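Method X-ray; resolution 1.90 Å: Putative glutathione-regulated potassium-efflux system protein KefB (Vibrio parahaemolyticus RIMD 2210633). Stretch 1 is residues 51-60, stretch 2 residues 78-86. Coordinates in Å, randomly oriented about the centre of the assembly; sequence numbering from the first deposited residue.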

# COMPACT_ATOMS: atom_id res chain seq x y z
N GLY A 51 -6.63 -4.51 -5.94
CA GLY A 51 -6.51 -5.36 -7.15
C GLY A 51 -6.24 -4.53 -8.39
O GLY A 51 -5.46 -4.92 -9.27
N THR A 52 -6.85 -3.35 -8.44
CA THR A 52 -6.65 -2.42 -9.56
C THR A 52 -5.21 -1.86 -9.61
O THR A 52 -4.60 -1.80 -10.66
N GLY A 53 -4.67 -1.46 -8.45
CA GLY A 53 -3.28 -1.03 -8.44
C GLY A 53 -2.32 -2.12 -8.83
O GLY A 53 -1.32 -1.87 -9.52
N ALA A 54 -2.58 -3.34 -8.39
CA ALA A 54 -1.76 -4.47 -8.80
C ALA A 54 -1.86 -4.74 -10.31
O ALA A 54 -0.83 -4.90 -11.03
N TYR A 55 -3.09 -4.77 -10.81
CA TYR A 55 -3.34 -4.98 -12.26
C TYR A 55 -2.54 -3.97 -13.07
O TYR A 55 -1.83 -4.31 -14.02
N ASP A 56 -2.65 -2.70 -12.69
CA ASP A 56 -2.02 -1.61 -13.43
C ASP A 56 -0.49 -1.63 -13.32
O ASP A 56 0.23 -1.37 -14.31
N GLU A 57 0.01 -1.94 -12.13
CA GLU A 57 1.45 -2.11 -11.92
C GLU A 57 2.06 -3.28 -12.74
O GLU A 57 3.11 -3.14 -13.37
N LEU A 58 1.39 -4.43 -12.75
CA LEU A 58 1.77 -5.53 -13.65
C LEU A 58 1.66 -5.14 -15.13
O LEU A 58 2.53 -5.51 -15.93
N ARG A 59 0.57 -4.46 -15.52
CA ARG A 59 0.45 -4.05 -16.93
C ARG A 59 1.64 -3.17 -17.37
O ARG A 59 2.16 -3.33 -18.46
N ALA A 60 2.06 -2.27 -16.49
CA ALA A 60 3.20 -1.39 -16.76
C ALA A 60 4.52 -2.14 -17.00
O ALA A 60 5.32 -1.73 -17.82
N GLN A 78 -17.25 -1.08 -15.59
CA GLN A 78 -16.44 0.15 -15.59
C GLN A 78 -14.97 -0.19 -15.90
O GLN A 78 -14.38 0.46 -16.75
N HIS A 79 -14.41 -1.23 -15.27
CA HIS A 79 -13.06 -1.69 -15.64
C HIS A 79 -12.89 -2.02 -17.12
O HIS A 79 -11.89 -1.63 -17.75
N ARG A 80 -13.87 -2.75 -17.69
CA ARG A 80 -13.80 -3.04 -19.14
C ARG A 80 -13.88 -1.76 -20.02
O ARG A 80 -13.14 -1.66 -21.01
N SER A 81 -14.67 -0.76 -19.63
CA SER A 81 -14.74 0.50 -20.40
C SER A 81 -13.40 1.24 -20.34
O SER A 81 -13.11 2.02 -21.24
N GLU A 82 -12.61 0.95 -19.30
CA GLU A 82 -11.27 1.50 -19.12
C GLU A 82 -10.16 0.62 -19.76
O GLU A 82 -8.99 0.94 -19.64
N GLY A 83 -10.53 -0.45 -20.45
CA GLY A 83 -9.55 -1.27 -21.18
C GLY A 83 -8.99 -2.46 -20.40
O GLY A 83 -8.17 -3.22 -20.93
N ARG A 84 -9.44 -2.65 -19.15
CA ARG A 84 -8.95 -3.75 -18.31
C ARG A 84 -9.73 -5.06 -18.58
O ARG A 84 -10.93 -5.03 -18.84
N ASN A 85 -9.03 -6.21 -18.57
CA ASN A 85 -9.72 -7.50 -18.72
C ASN A 85 -10.25 -7.92 -17.38
O ASN A 85 -9.51 -8.47 -16.55
N VAL A 86 -11.52 -7.62 -17.15
CA VAL A 86 -12.15 -7.93 -15.88
C VAL A 86 -13.51 -8.57 -16.15
O VAL A 86 -14.28 -8.08 -16.97

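This is a small, largely polar contact in which one face of a helix, residues 51-60, meets the end of a second helix and the loop that follows it, with Arg84 at its centre. About 323 Å² is buried, both sides summed. On the first stretch, Thr52, Tyr55, Asp56 and Arg59 make the contact, as expected for positions three or four apart on a helix. Ala54, Glu57, Leu58 and Ala60 lie out of reach.

Arg84 has the largest covered area. Its CA-to-CB bond points sideways, but the chain is extended, with chi1 m and chi2 and chi3 both t, and this carries the guanidinium to the helix. There it forms a two-pronged salt bridge with Asp56. Arg84 NE donates to Asp56 OD1 at 2.9 Å, and Arg84 NH2 donates to Asp56 OD2 at 3.0 Å. Both bonds are nearly straight, and OD1 lies near the guanidinium plane. Asp56 is m at chi1; its CB also points sideways, but its carboxylate comes nearer.

The third nitrogen of the guanidinium serves its own stretch. Arg84 NH1 forms a salt bridge with Glu82 OE1 at 2.7 Å and a weak hydrogen bond with His79 ND1 at 3.0 Å. One face of the guanidinium is covered by Thr52, whose CG2 is 3.6 Å from Arg84 CZ.

Tyr55 points toward the loop with chi1 t. Arg84 CD sits over one face of its ring, 4.1 Å from the ring centroid, in a CH-pi contact. The hydroxyl reaches the loop backbone: Asn85 N donates to Tyr55 OH at 3.0 Å with a nearly linear geometry.

Arg59, t at chi1 and chi2 and m at chi3, also points toward the loop. Arg59 NH1 makes a weak hydrogen bond to Gly83 O at 3.1 Å. Within its own helix, Arg59 NH1 makes another weak bond to Tyr55 OH at 2.8 Å.

Gly83 is the first residue after the second helix to leave helical phi/psi, in a Schellman motif. Its phi is positive, and a CB here would be jammed against the carbonyl O of the preceding residue. Arg84 N bonds back to His79 O at 3.0 Å, and Gly83 N to Arg80 O at 2.9 Å. The turn leaves Gly83 O within reach of Arg59.

Thr52 and His79, both m at chi1, each point toward the other stretch. Thr52 OG1 lies at the edge of the imidazole, 3.0 Å from His79 CE1. Thr52 OG1 and His79 NE2 have hydrogen-bonding partners elsewhere in the structure.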

# COMPACT_ATOMS: atom_id res chain seq x y z
CB THR A 52 -7.67 -1.29 -9.56
OG1 THR A 52 -9.00 -1.86 -9.55
CG2 THR A 52 -7.45 -0.39 -10.80
CB ALA A 54 -2.16 -5.74 -7.97
CB TYR A 55 -4.84 -4.78 -12.55
CG TYR A 55 -5.24 -5.07 -13.99
CD1 TYR A 55 -5.92 -6.24 -14.33
CD2 TYR A 55 -4.89 -4.17 -15.02
CE1 TYR A 55 -6.27 -6.48 -15.68
CE2 TYR A 55 -5.20 -4.41 -16.32
CZ TYR A 55 -5.87 -5.56 -16.66
OH TYR A 55 -6.16 -5.74 -18.00
CB ASP A 56 -2.58 -0.30 -12.94
CG ASP A 56 -3.94 -0.01 -13.51
OD1 ASP A 56 -4.49 -0.85 -14.27
OD2 ASP A 56 -4.47 1.06 -13.18
CB GLU A 57 1.72 -2.27 -10.42
CG GLU A 57 3.17 -2.53 -10.06
CD GLU A 57 4.04 -1.31 -10.26
OE1 GLU A 57 3.52 -0.16 -10.28
OE2 GLU A 57 5.26 -1.49 -10.39
CB LEU A 58 0.92 -6.78 -13.38
CG LEU A 58 1.06 -7.43 -12.00
CD1 LEU A 58 -0.06 -8.43 -11.70
CD2 LEU A 58 2.45 -8.07 -11.86
CB ARG A 59 -0.87 -3.34 -17.21
CG ARG A 59 -1.00 -2.85 -18.67
CD ARG A 59 -2.19 -1.92 -18.89
NE ARG A 59 -3.48 -2.62 -18.85
CZ ARG A 59 -4.17 -3.08 -19.90
NH1 ARG A 59 -5.34 -3.68 -19.70
NH2 ARG A 59 -3.70 -2.95 -21.16
CB ALA A 60 3.36 -0.39 -15.61
CB GLN A 78 -16.64 0.93 -14.28
CG GLN A 78 -15.82 2.20 -14.14
CD GLN A 78 -16.14 3.25 -15.20
OE1 GLN A 78 -17.30 3.40 -15.62
NE2 GLN A 78 -15.11 3.98 -15.63
CB HIS A 79 -12.66 -2.92 -14.82
CG HIS A 79 -12.20 -2.60 -13.44
ND1 HIS A 79 -11.15 -1.74 -13.18
CD2 HIS A 79 -12.60 -3.08 -12.23
CE1 HIS A 79 -10.95 -1.67 -11.88
NE2 HIS A 79 -11.80 -2.49 -11.28
CB ARG A 80 -14.86 -4.07 -19.55
CG ARG A 80 -14.64 -5.45 -18.95
CD ARG A 80 -15.63 -6.48 -19.50
NE ARG A 80 -17.03 -6.15 -19.19
CZ ARG A 80 -17.69 -6.59 -18.13
NH1 ARG A 80 -17.09 -7.35 -17.22
NH2 ARG A 80 -18.97 -6.24 -17.96
CB SER A 81 -15.86 1.43 -19.91
OG SER A 81 -15.46 2.06 -18.70
CB GLU A 82 -10.98 1.79 -17.63
CG GLU A 82 -11.81 2.95 -17.05
CD GLU A 82 -11.81 3.06 -15.50
OE1 GLU A 82 -10.99 2.45 -14.79
OE2 GLU A 82 -12.67 3.78 -14.98
CB ARG A 84 -9.04 -3.38 -16.84
CG ARG A 84 -8.16 -2.22 -16.41
CD ARG A 84 -8.10 -2.15 -14.88
NE ARG A 84 -7.42 -0.93 -14.48
CZ ARG A 84 -8.03 0.24 -14.28
NH1 ARG A 84 -9.34 0.33 -14.41
NH2 ARG A 84 -7.32 1.31 -13.97
CB ASN A 85 -8.82 -8.61 -19.31
CG ASN A 85 -8.50 -8.39 -20.78
OD1 ASN A 85 -8.95 -7.42 -21.40
ND2 ASN A 85 -7.71 -9.28 -21.35
CB VAL A 86 -12.31 -6.66 -14.98
CG1 VAL A 86 -13.07 -7.01 -13.67
CG2 VAL A 86 -10.93 -6.13 -14.62